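Local coordinates for protein CghA (Chaetomium globosum, PDB 6KBC) that folds as a two-domain, almost helix-free beta protein of the calycin clan and holds the ligand WK1 in a pocket, at residues L243-Q248 / Y252-M257; A273-D278 / E337-D342. All coordinates share one frame; numbering follows the deposited sequence.

Interaction 1 of 2, residues L243-Q248 / Y252-M257; sequences LFVRAQ and YVMAVM. With WK1 ((2S)-3-[(2S,4E)-4-[[(1R,2S,4aR,6S,8R,8aS)-2-[(E)-but-2-en-2-yl]-6,8-dimethyl-1,2,4a,5,6,7,8,8a-octahydronaphthalen-1-yl]-oxidanyl-methylidene]-3,5-bis(oxidanylidene)pyrrolidin-2-yl]-2-methyl-2-oxidanyl-propanoic acid), chain B.
The methyl CE of M257 fits against the edge of the F244 ring, near its plane and 3.6 Å from F244 CB, the two side chains crossing at about a right angle. M257 is bent at both chi2 and chi3, and this fold of the chain brings SD to 3.4 Å from C6 of WK1. F244 offers one ring face to C90 of the same ligand, so that this non-hydrogen-bonded pair of an antiparallel hairpin forms a patch of the ligand pocket. The next pair along, V245 and V256, is hydrogen-bonded and points to the other side of the sheet, the two side chains side by side with CB to CB 3.7 Å. M254 follows on that side. Its chi1 of 71° sets CG between the backbone N and the carbonyl carbon, and both CG and SD lie against the A247 methyl, CG at 3.8 Å from A247 CB. M254 N-H points almost straight at A247 O, N to O 2.9 Å, with an N-H...O angle of 169°. R246 sets its NH2 in plane at the edge of the F244 ring, and its guanidinium forms salt bridges with D52 and D227. The F244 side, through V253, A255 and M257, packs on strand 181-200, while V245 and M254 pack on strand 324-330; strands 382-392 and 269-277 flank the hairpin.

Interaction 2 of 2, residues A273-D278 / E337-D342; sequences AALYRD and EKWSFD
L275 reaches from strand 269-277 to W339 and F341 on strand 338-346, and its forked end makes the whole of this contact at close range. CB leaves the backbone toward the other strand but comes within 4.2 Å of none of its atoms. CG stands anti to the backbone N (chi1 178°), which carries the branch point outward, and the two methyls then diverge, CD1 to F341 and CD2 mainly to W339. L275 CD1 meets F341 CE2 at 3.9 Å. L275 CD2 sits above the indole plane, displaced toward the rim, 3.5 Å from W339 CD2, one of the two atoms at the fusion of the rings, 3.6 Å from W339 CE3 and 3.8 Å from W339 CB. The same methyl also lies 4.1 Å from F341 CE2, so it occupies the notch between the two aromatic side chains. W339 and F341, separated by S340, point the same way from the strand with the same first torsion (-55°), which sets their rings next to each other on one side. E337 CB lies on the other side of the indole plane, likewise toward the rim. No hydrogen bond crosses between the segments, whose nearest CA atoms, those of L275 and W339, are 8.9 Å apart. This is side-chain packing across the inside of a curled sheet, consistent with the interior of a calycin-type barrel. Y252 joins the cluster through its ring, meeting those of both W339 and F341. F329 of strand 324-330 and V282 of strand 280-285 each touch both L275 and W339, closing in the cluster.

In the fold
Both contacts are buried and lie in the C-terminal domain, yet they illustrate two ways of building with strands. Interaction 1 joins neighbours within a sheet, so backbone hydrogen bonds set its register and side chains divide between two faces, one of them reaching WK1. Interaction 2 spans strands that are not paired, and apolar side chains alone bridge the gap, farther from the centre of the chain. The two are continuous: strand 252-261 pairs directly with strand 269-277, V253 O lying 2.7 Å from Y276 N in a probable hydrogen bond. Y252 and M254 from interaction 1 both touch L275 and F341, extending the apolar cluster of interaction 2.

Interaction 1 of 2, residues L243-Q248 / Y252-M257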
ATOM      1  N   LEU A 243      -3.697  -4.124   7.500  1.00 20.19           N
ATOM      2  CA  LEU A 243      -3.243  -5.159   6.580  1.00 20.65           C
ATOM      3  C   LEU A 243      -3.207  -4.597   5.169  1.00 19.65           C
ATOM      4  O   LEU A 243      -4.255  -4.247   4.614  1.00 19.11           O
ATOM      5  CB  LEU A 243      -4.153  -6.379   6.622  1.00 18.77           C
ATOM      6  CG  LEU A 243      -3.856  -7.391   5.499  1.00 18.54           C
ATOM      7  CD1 LEU A 243      -2.489  -8.010   5.691  1.00 18.85           C
ATOM      8  CD2 LEU A 243      -4.941  -8.457   5.470  1.00 21.36           C
ATOM      9  N   PHE A 244      -2.010  -4.522   4.594  1.00 19.24           N
ATOM     10  CA  PHE A 244      -1.826  -4.260   3.167  1.00 18.64           C
ATOM     11  C   PHE A 244      -1.653  -5.579   2.433  1.00 19.92           C
ATOM     12  O   PHE A 244      -0.899  -6.441   2.884  1.00 20.61           O
ATOM     13  CB  PHE A 244      -0.591  -3.392   2.909  1.00 22.03           C
ATOM     14  CG  PHE A 244      -0.298  -3.187   1.429  1.00 22.48           C
ATOM     15  CD1 PHE A 244      -0.907  -2.158   0.728  1.00 22.82           C
ATOM     16  CD2 PHE A 244       0.566  -4.038   0.747  1.00 24.31           C
ATOM     17  CE1 PHE A 244      -0.653  -1.966  -0.650  1.00 23.78           C
ATOM     18  CE2 PHE A 244       0.832  -3.861  -0.623  1.00 27.07           C
ATOM     19  CZ  PHE A 244       0.213  -2.827  -1.317  1.00 21.85           C
ATOM     20  N   VAL A 245      -2.325  -5.733   1.287  1.00 19.40           N
ATOM     21  CA  VAL A 245      -2.112  -6.899   0.432  1.00 18.32           C
ATOM     22  C   VAL A 245      -2.036  -6.445  -1.010  1.00 20.44           C
ATOM     23  O   VAL A 245      -2.874  -5.661  -1.464  1.00 20.73           O
ATOM     24  CB  VAL A 245      -3.249  -7.940   0.532  1.00 21.48           C
ATOM     25  CG1 VAL A 245      -2.994  -9.091  -0.421  1.00 21.26           C
ATOM     26  CG2 VAL A 245      -3.425  -8.442   1.934  1.00 16.55           C
ATOM     27  N   ARG A 246      -1.085  -7.000  -1.756  1.00 19.77           N
ATOM     28  CA  ARG A 246      -1.188  -7.013  -3.212  1.00 19.27           C
ATOM     29  C   ARG A 246      -0.728  -8.379  -3.675  1.00 20.84           C
ATOM     30  O   ARG A 246       0.378  -8.796  -3.333  1.00 22.49           O
ATOM     31  CB  ARG A 246      -0.345  -5.921  -3.868  1.00 18.66           C
ATOM     32  CG  ARG A 246      -0.589  -5.879  -5.387  1.00 23.47           C
ATOM     33  CD  ARG A 246       0.391  -4.974  -6.108  1.00 25.72           C
ATOM     34  NE  ARG A 246       0.539  -3.669  -5.471  1.00 26.92           N
ATOM     35  CZ  ARG A 246      -0.373  -2.700  -5.496  1.00 27.60           C
ATOM     36  NH1 ARG A 246      -1.527  -2.863  -6.139  1.00 26.04           N
ATOM     37  NH2 ARG A 246      -0.108  -1.546  -4.897  1.00 27.51           N
ATOM     38  N   ALA A 247      -1.576  -9.083  -4.419  1.00 19.13           N
ATOM     39  CA  ALA A 247      -1.250 -10.445  -4.806  1.00 22.32           C
ATOM     40  C   ALA A 247      -1.848 -10.743  -6.166  1.00 21.98           C
ATOM     41  O   ALA A 247      -2.897 -10.207  -6.529  1.00 20.04           O
ATOM     42  CB  ALA A 247      -1.779 -11.478  -3.808  1.00 18.70           C
ATOM     43  N   GLN A 248      -1.202 -11.660  -6.878  1.00 20.02           N
ATOM     44  CA  GLN A 248      -1.694 -12.159  -8.158  1.00 19.57           C
ATOM     45  C   GLN A 248      -1.599 -13.676  -8.150  1.00 22.80           C
ATOM     46  O   GLN A 248      -0.563 -14.229  -7.767  1.00 27.14           O
ATOM     47  CB  GLN A 248      -0.890 -11.589  -9.332  1.00 22.11           C
ATOM     48  CG  GLN A 248      -1.359 -12.158 -10.693  1.00 24.25           C
ATOM     49  CD  GLN A 248      -0.632 -11.545 -11.872  1.00 27.47           C
ATOM     50  OE1 GLN A 248       0.588 -11.400 -11.856  1.00 32.72           O
ATOM     51  NE2 GLN A 248      -1.387 -11.142 -12.881  1.00 25.74           N
ATOM     52  N   TYR A 252      -6.425 -13.940 -11.086  1.00 23.86           N
ATOM     53  CA  TYR A 252      -6.889 -13.083  -9.999  1.00 20.45           C
ATOM     54  C   TYR A 252      -5.821 -12.083  -9.606  1.00 22.81           C
ATOM     55  O   TYR A 252      -4.648 -12.445  -9.426  1.00 22.02           O
ATOM     56  CB  TYR A 252      -7.285 -13.919  -8.781  1.00 19.15           C
ATOM     57  CG  TYR A 252      -8.457 -14.799  -9.039  1.00 19.10           C
ATOM     58  CD1 TYR A 252      -9.717 -14.261  -9.253  1.00 20.06           C
ATOM     59  CD2 TYR A 252      -8.303 -16.170  -9.136  1.00 20.21           C
ATOM     60  CE1 TYR A 252     -10.802 -15.082  -9.506  1.00 20.15           C
ATOM     61  CE2 TYR A 252      -9.362 -16.988  -9.395  1.00 22.26           C
ATOM     62  CZ  TYR A 252     -10.612 -16.442  -9.577  1.00 21.85           C
ATOM     63  OH  TYR A 252     -11.677 -17.277  -9.827  1.00 26.22           O
ATOM     64  N   VAL A 253      -6.237 -10.833  -9.436  1.00 22.03           N
ATOM     65  CA  VAL A 253      -5.406  -9.803  -8.835  1.00 19.60           C
ATOM     66  C   VAL A 253      -6.187  -9.228  -7.664  1.00 19.69           C
ATOM     67  O   VAL A 253      -7.361  -8.876  -7.813  1.00 19.65           O
ATOM     68  CB  VAL A 253      -5.032  -8.714  -9.849  1.00 22.90           C
ATOM     69  CG1 VAL A 253      -4.407  -7.524  -9.146  1.00 21.32           C
ATOM     70  CG2 VAL A 253      -4.065  -9.290 -10.889  1.00 21.60           C
ATOM     71  N   MET A 254      -5.546  -9.150  -6.508  1.00 20.01           N
ATOM     72  CA  MET A 254      -6.224  -8.680  -5.306  1.00 21.35           C
ATOM     73  C   MET A 254      -5.367  -7.653  -4.596  1.00 22.00           C
ATOM     74  O   MET A 254      -4.135  -7.772  -4.545  1.00 21.33           O
ATOM     75  CB  MET A 254      -6.584  -9.826  -4.343  1.00 20.22           C
ATOM     76  CG  MET A 254      -5.434 -10.484  -3.615  1.00 20.97           C
ATOM     77  SD  MET A 254      -5.662 -12.273  -3.365  1.00 23.43           S
ATOM     78  CE  MET A 254      -5.905 -12.927  -5.028  1.00 22.17           C
ATOM     79  N   ALA A 255      -6.025  -6.620  -4.074  1.00 17.79           N
ATOM     80  CA  ALA A 255      -5.332  -5.560  -3.369  1.00 16.31           C
ATOM     81  C   ALA A 255      -6.206  -5.137  -2.205  1.00 20.86           C
ATOM     82  O   ALA A 255      -7.427  -5.061  -2.337  1.00 21.41           O
ATOM     83  CB  ALA A 255      -5.017  -4.374  -4.290  1.00 20.09           C
ATOM     84  N   VAL A 256      -5.588  -4.940  -1.050  1.00 20.64           N
ATOM     85  CA  VAL A 256      -6.334  -4.783   0.194  1.00 21.71           C
ATOM     86  C   VAL A 256      -5.652  -3.732   1.038  1.00 20.65           C
ATOM     87  O   VAL A 256      -4.425  -3.709   1.151  1.00 20.84           O
ATOM     88  CB  VAL A 256      -6.428  -6.102   1.002  1.00 16.90           C
ATOM     89  CG1 VAL A 256      -7.097  -5.854   2.365  1.00 18.95           C
ATOM     90  CG2 VAL A 256      -7.201  -7.154   0.231  1.00 17.84           C
ATOM     91  N   MET A 257      -6.454  -2.875   1.657  1.00 20.39           N
ATOM     92  CA  MET A 257      -6.020  -2.073   2.798  1.00 19.48           C
ATOM     93  C   MET A 257      -7.143  -2.234   3.811  1.00 19.40           C
ATOM     94  O   MET A 257      -8.226  -1.680   3.600  1.00 19.60           O
ATOM     95  CB  MET A 257      -5.801  -0.607   2.417  1.00 21.69           C
ATOM     96  CG  MET A 257      -5.173   0.254   3.528  1.00 26.44           C
ATOM     97  SD  MET A 257      -3.919  -0.487   4.606  1.00 33.01           S
ATOM     98  CE  MET A 257      -2.565  -0.387   3.465  1.00 26.10           C
TER
HETATM   99  O   WK1 B 501       9.576   1.868   7.669  1.00 42.02           O
HETATM  100  C17 WK1 B 501       9.138   1.247   6.734  1.00 40.34           C
HETATM  101  O1  WK1 B 501       9.817   0.935   5.797  1.00 35.21           O
HETATM  102  C19 WK1 B 501       7.724   0.831   6.717  1.00 35.90           C
HETATM  103  O2  WK1 B 501       7.067   1.120   7.904  1.00 39.32           O
HETATM  104  C18 WK1 B 501       7.659  -0.658   6.570  1.00 35.48           C
HETATM  105  C20 WK1 B 501       7.135   1.631   5.588  1.00 35.40           C
HETATM  106  C22 WK1 B 501       5.835   1.079   5.165  1.00 33.71           C
HETATM  107  N   WK1 B 501       5.217   1.623   3.971  1.00 34.23           N
HETATM  108  C21 WK1 B 501       3.929   1.854   4.204  1.00 36.07           C
HETATM  109  O5  WK1 B 501       3.122   2.326   3.281  1.00 32.29           O
HETATM  110  C23 WK1 B 501       4.748   1.111   6.118  1.00 41.42           C
HETATM  111  O4  WK1 B 501       4.817   0.726   7.376  1.00 36.88           O
HETATM  112  C24 WK1 B 501       3.510   1.561   5.583  1.00 39.24           C
HETATM  113  C16 WK1 B 501       2.231   1.669   6.276  1.00 39.12           C
HETATM  114  O3  WK1 B 501       2.190   1.313   7.501  1.00 41.47           O
HETATM  115  C9  WK1 B 501       1.011   2.042   5.542  1.00 38.30           C
HETATM  116  C8  WK1 B 501       0.595   0.655   4.975  1.00 36.98           C
HETATM  117  C12 WK1 B 501       1.667  -0.286   4.465  1.00 35.88           C
HETATM  118  C13 WK1 B 501       2.001  -0.363   3.196  1.00 34.46           C
HETATM  119  C90 WK1 B 501       3.066  -1.294   2.726  1.00 36.67           C
HETATM  120  C14 WK1 B 501       2.390  -1.169   5.417  1.00 41.16           C
HETATM  121  C7  WK1 B 501      -0.187  -0.144   5.972  1.00 39.80           C
HETATM  122  C6  WK1 B 501      -1.232   0.399   6.536  1.00 38.20           C
HETATM  123  C3  WK1 B 501      -1.405   1.874   6.363  1.00 38.41           C
HETATM  124  C4  WK1 B 501      -0.098   2.640   6.396  1.00 40.09           C
HETATM  125  C5  WK1 B 501      -0.399   4.046   5.916  1.00 43.32           C
HETATM  126  C11 WK1 B 501       0.802   4.920   6.099  1.00 41.11           C
HETATM  127  C2  WK1 B 501      -2.467   2.528   7.208  1.00 38.30           C
HETATM  128  C1  WK1 B 501      -2.815   3.792   6.488  1.00 38.08           C
HETATM  129  C10 WK1 B 501      -4.006   4.518   7.020  1.00 40.88           C
HETATM  130  C   WK1 B 501      -1.616   4.687   6.555  1.00 40.47           C

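Interaction 2 of 2, residues A273-D278 / E337-D342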
ATOM      1  N   ALA A 273     -10.672  -2.481  -0.733  1.00 20.15           N
ATOM      2  CA  ALA A 273     -10.058  -3.650  -1.342  1.00 22.17           C
ATOM      3  C   ALA A 273     -10.732  -3.931  -2.668  1.00 19.79           C
ATOM      4  O   ALA A 273     -11.851  -3.483  -2.935  1.00 20.21           O
ATOM      5  CB  ALA A 273     -10.162  -4.895  -0.447  1.00 14.94           C
ATOM      6  N   ALA A 274     -10.059  -4.735  -3.480  1.00 17.72           N
ATOM      7  CA  ALA A 274     -10.605  -5.074  -4.779  1.00 18.61           C
ATOM      8  C   ALA A 274     -10.067  -6.426  -5.203  1.00 21.83           C
ATOM      9  O   ALA A 274      -8.892  -6.735  -4.974  1.00 21.06           O
ATOM     10  CB  ALA A 274     -10.254  -4.005  -5.823  1.00 23.41           C
ATOM     11  N   LEU A 275     -10.930  -7.226  -5.818  1.00 20.30           N
ATOM     12  CA  LEU A 275     -10.518  -8.449  -6.481  1.00 20.08           C
ATOM     13  C   LEU A 275     -10.865  -8.324  -7.959  1.00 21.69           C
ATOM     14  O   LEU A 275     -11.975  -7.913  -8.310  1.00 20.89           O
ATOM     15  CB  LEU A 275     -11.187  -9.675  -5.886  1.00 19.16           C
ATOM     16  CG  LEU A 275     -10.844 -10.994  -6.568  1.00 22.33           C
ATOM     17  CD1 LEU A 275      -9.383 -11.380  -6.314  1.00 19.33           C
ATOM     18  CD2 LEU A 275     -11.798 -12.082  -6.078  1.00 20.30           C
ATOM     19  N   TYR A 276      -9.912  -8.661  -8.809  1.00 18.70           N
ATOM     20  CA  TYR A 276     -10.109  -8.657 -10.246  1.00 20.56           C
ATOM     21  C   TYR A 276      -9.912 -10.072 -10.745  1.00 22.04           C
ATOM     22  O   TYR A 276      -9.146 -10.838 -10.166  1.00 19.90           O
ATOM     23  CB  TYR A 276      -9.131  -7.724 -10.934  1.00 20.45           C
ATOM     24  CG  TYR A 276      -9.196  -6.306 -10.458  1.00 23.45           C
ATOM     25  CD1 TYR A 276      -8.458  -5.892  -9.357  1.00 21.30           C
ATOM     26  CD2 TYR A 276      -9.966  -5.353 -11.140  1.00 23.39           C
ATOM     27  CE1 TYR A 276      -8.506  -4.585  -8.917  1.00 22.25           C
ATOM     28  CE2 TYR A 276     -10.019  -4.042 -10.707  1.00 25.01           C
ATOM     29  CZ  TYR A 276      -9.290  -3.665  -9.597  1.00 23.78           C
ATOM     30  OH  TYR A 276      -9.320  -2.367  -9.159  1.00 23.79           O
ATOM     31  N   ARG A 277     -10.632 -10.424 -11.804  1.00 22.52           N
ATOM     32  CA  ARG A 277     -10.395 -11.660 -12.532  1.00 21.73           C
ATOM     33  C   ARG A 277     -10.198 -11.284 -13.991  1.00 28.61           C
ATOM     34  O   ARG A 277     -11.105 -10.724 -14.611  1.00 25.26           O
ATOM     35  CB  ARG A 277     -11.553 -12.643 -12.373  1.00 24.01           C
ATOM     36  CG  ARG A 277     -11.243 -14.033 -12.929  1.00 27.24           C
ATOM     37  CD  ARG A 277     -12.462 -14.950 -12.878  1.00 31.36           C
ATOM     38  NE  ARG A 277     -12.075 -16.350 -12.685  1.00 34.67           N
ATOM     39  CZ  ARG A 277     -11.581 -17.140 -13.640  1.00 41.03           C
ATOM     40  NH1 ARG A 277     -11.410 -16.683 -14.878  1.00 39.04           N
ATOM     41  NH2 ARG A 277     -11.262 -18.396 -13.355  1.00 38.52           N
ATOM     42  N   ASP A 278      -9.011 -11.562 -14.516  1.00 27.48           N
ATOM     43  CA  ASP A 278      -8.625 -11.138 -15.867  1.00 33.71           C
ATOM     44  C   ASP A 278      -8.918  -9.663 -16.091  1.00 33.53           C
ATOM     45  O   ASP A 278      -9.382  -9.256 -17.154  1.00 31.04           O
ATOM     46  CB  ASP A 278      -9.311 -11.984 -16.929  1.00 33.43           C
ATOM     47  CG  ASP A 278      -8.846 -13.410 -16.907  1.00 34.01           C
ATOM     48  OD1 ASP A 278      -7.614 -13.620 -16.946  1.00 37.47           O
ATOM     49  OD2 ASP A 278      -9.711 -14.312 -16.862  1.00 40.99           O
ATOM     50  N   GLU A 337     -20.849 -14.956  -6.237  1.00 25.59           N
ATOM     51  CA  GLU A 337     -19.601 -15.681  -6.180  1.00 25.72           C
ATOM     52  C   GLU A 337     -18.834 -15.300  -4.925  1.00 25.46           C
ATOM     53  O   GLU A 337     -18.930 -14.174  -4.423  1.00 23.07           O
ATOM     54  CB  GLU A 337     -18.756 -15.395  -7.418  1.00 27.05           C
ATOM     55  CG  GLU A 337     -19.355 -15.967  -8.700  1.00 28.98           C
ATOM     56  CD  GLU A 337     -18.913 -15.216  -9.933  1.00 38.57           C
ATOM     57  OE1 GLU A 337     -19.114 -13.978  -9.972  1.00 37.30           O
ATOM     58  OE2 GLU A 337     -18.364 -15.864 -10.855  1.00 41.05           O
ATOM     59  N   LYS A 338     -18.093 -16.270  -4.408  1.00 25.44           N
ATOM     60  CA  LYS A 338     -17.120 -16.066  -3.350  1.00 22.85           C
ATOM     61  C   LYS A 338     -15.793 -16.620  -3.823  1.00 21.21           C
ATOM     62  O   LYS A 338     -15.738 -17.688  -4.440  1.00 24.55           O
ATOM     63  CB  LYS A 338     -17.545 -16.762  -2.035  1.00 23.65           C
ATOM     64  CG  LYS A 338     -18.734 -16.133  -1.368  1.00 32.57           C
ATOM     65  CD  LYS A 338     -18.801 -16.392   0.166  1.00 30.88           C
ATOM     66  CE  LYS A 338     -18.311 -17.780   0.529  1.00 31.20           C
ATOM     67  NZ  LYS A 338     -18.388 -18.047   2.024  1.00 30.02           N
ATOM     68  N   TRP A 339     -14.729 -15.892  -3.539  1.00 18.69           N
ATOM     69  CA  TRP A 339     -13.386 -16.379  -3.782  1.00 21.33           C
ATOM     70  C   TRP A 339     -12.644 -16.392  -2.455  1.00 24.86           C
ATOM     71  O   TRP A 339     -12.798 -15.475  -1.643  1.00 24.41           O
ATOM     72  CB  TRP A 339     -12.661 -15.506  -4.788  1.00 18.05           C
ATOM     73  CG  TRP A 339     -13.397 -15.337  -6.084  1.00 22.55           C
ATOM     74  CD1 TRP A 339     -13.192 -16.037  -7.247  1.00 24.30           C
ATOM     75  CD2 TRP A 339     -14.445 -14.403  -6.357  1.00 24.20           C
ATOM     76  NE1 TRP A 339     -14.058 -15.592  -8.227  1.00 22.28           N
ATOM     77  CE2 TRP A 339     -14.825 -14.579  -7.712  1.00 28.72           C
ATOM     78  CE3 TRP A 339     -15.094 -13.423  -5.597  1.00 23.27           C
ATOM     79  CZ2 TRP A 339     -15.833 -13.821  -8.310  1.00 26.55           C
ATOM     80  CZ3 TRP A 339     -16.079 -12.653  -6.208  1.00 24.71           C
ATOM     81  CH2 TRP A 339     -16.446 -12.868  -7.544  1.00 24.29           C
ATOM     82  N   SER A 340     -11.859 -17.436  -2.230  1.00 21.15           N
ATOM     83  CA  SER A 340     -11.071 -17.551  -1.009  1.00 22.67           C
ATOM     84  C   SER A 340      -9.630 -17.814  -1.390  1.00 22.93           C
ATOM     85  O   SER A 340      -9.354 -18.678  -2.233  1.00 22.49           O
ATOM     86  CB  SER A 340     -11.586 -18.679  -0.107  1.00 22.90           C
ATOM     87  OG  SER A 340     -11.011 -18.539   1.174  1.00 24.76           O
ATOM     88  N   PHE A 341      -8.717 -17.056  -0.793  1.00 19.37           N
ATOM     89  CA  PHE A 341      -7.300 -17.226  -1.044  1.00 20.37           C
ATOM     90  C   PHE A 341      -6.573 -17.314   0.277  1.00 20.00           C
ATOM     91  O   PHE A 341      -6.879 -16.578   1.222  1.00 20.30           O
ATOM     92  CB  PHE A 341      -6.708 -16.070  -1.874  1.00 19.69           C
ATOM     93  CG  PHE A 341      -7.419 -15.850  -3.168  1.00 22.07           C
ATOM     94  CD1 PHE A 341      -7.052 -16.565  -4.303  1.00 22.39           C
ATOM     95  CD2 PHE A 341      -8.475 -14.957  -3.247  1.00 22.55           C
ATOM     96  CE1 PHE A 341      -7.714 -16.359  -5.521  1.00 23.88           C
ATOM     97  CE2 PHE A 341      -9.138 -14.759  -4.454  1.00 21.75           C
ATOM     98  CZ  PHE A 341      -8.759 -15.473  -5.579  1.00 21.33           C
ATOM     99  N   ASP A 342      -5.602 -18.206   0.331  1.00 21.29           N
ATOM    100  CA  ASP A 342      -4.690 -18.265   1.458  1.00 24.20           C
ATOM    101  C   ASP A 342      -3.391 -17.617   1.033  1.00 22.99           C
ATOM    102  O   ASP A 342      -2.828 -17.964  -0.018  1.00 20.83           O
ATOM    103  CB  ASP A 342      -4.472 -19.705   1.918  1.00 22.47           C
ATOM    104  CG  ASP A 342      -5.640 -20.214   2.753  1.00 27.77           C
ATOM    105  OD1 ASP A 342      -6.617 -19.445   2.948  1.00 24.84           O
ATOM    106  OD2 ASP A 342      -5.569 -21.352   3.238  1.00 30.45           O
TER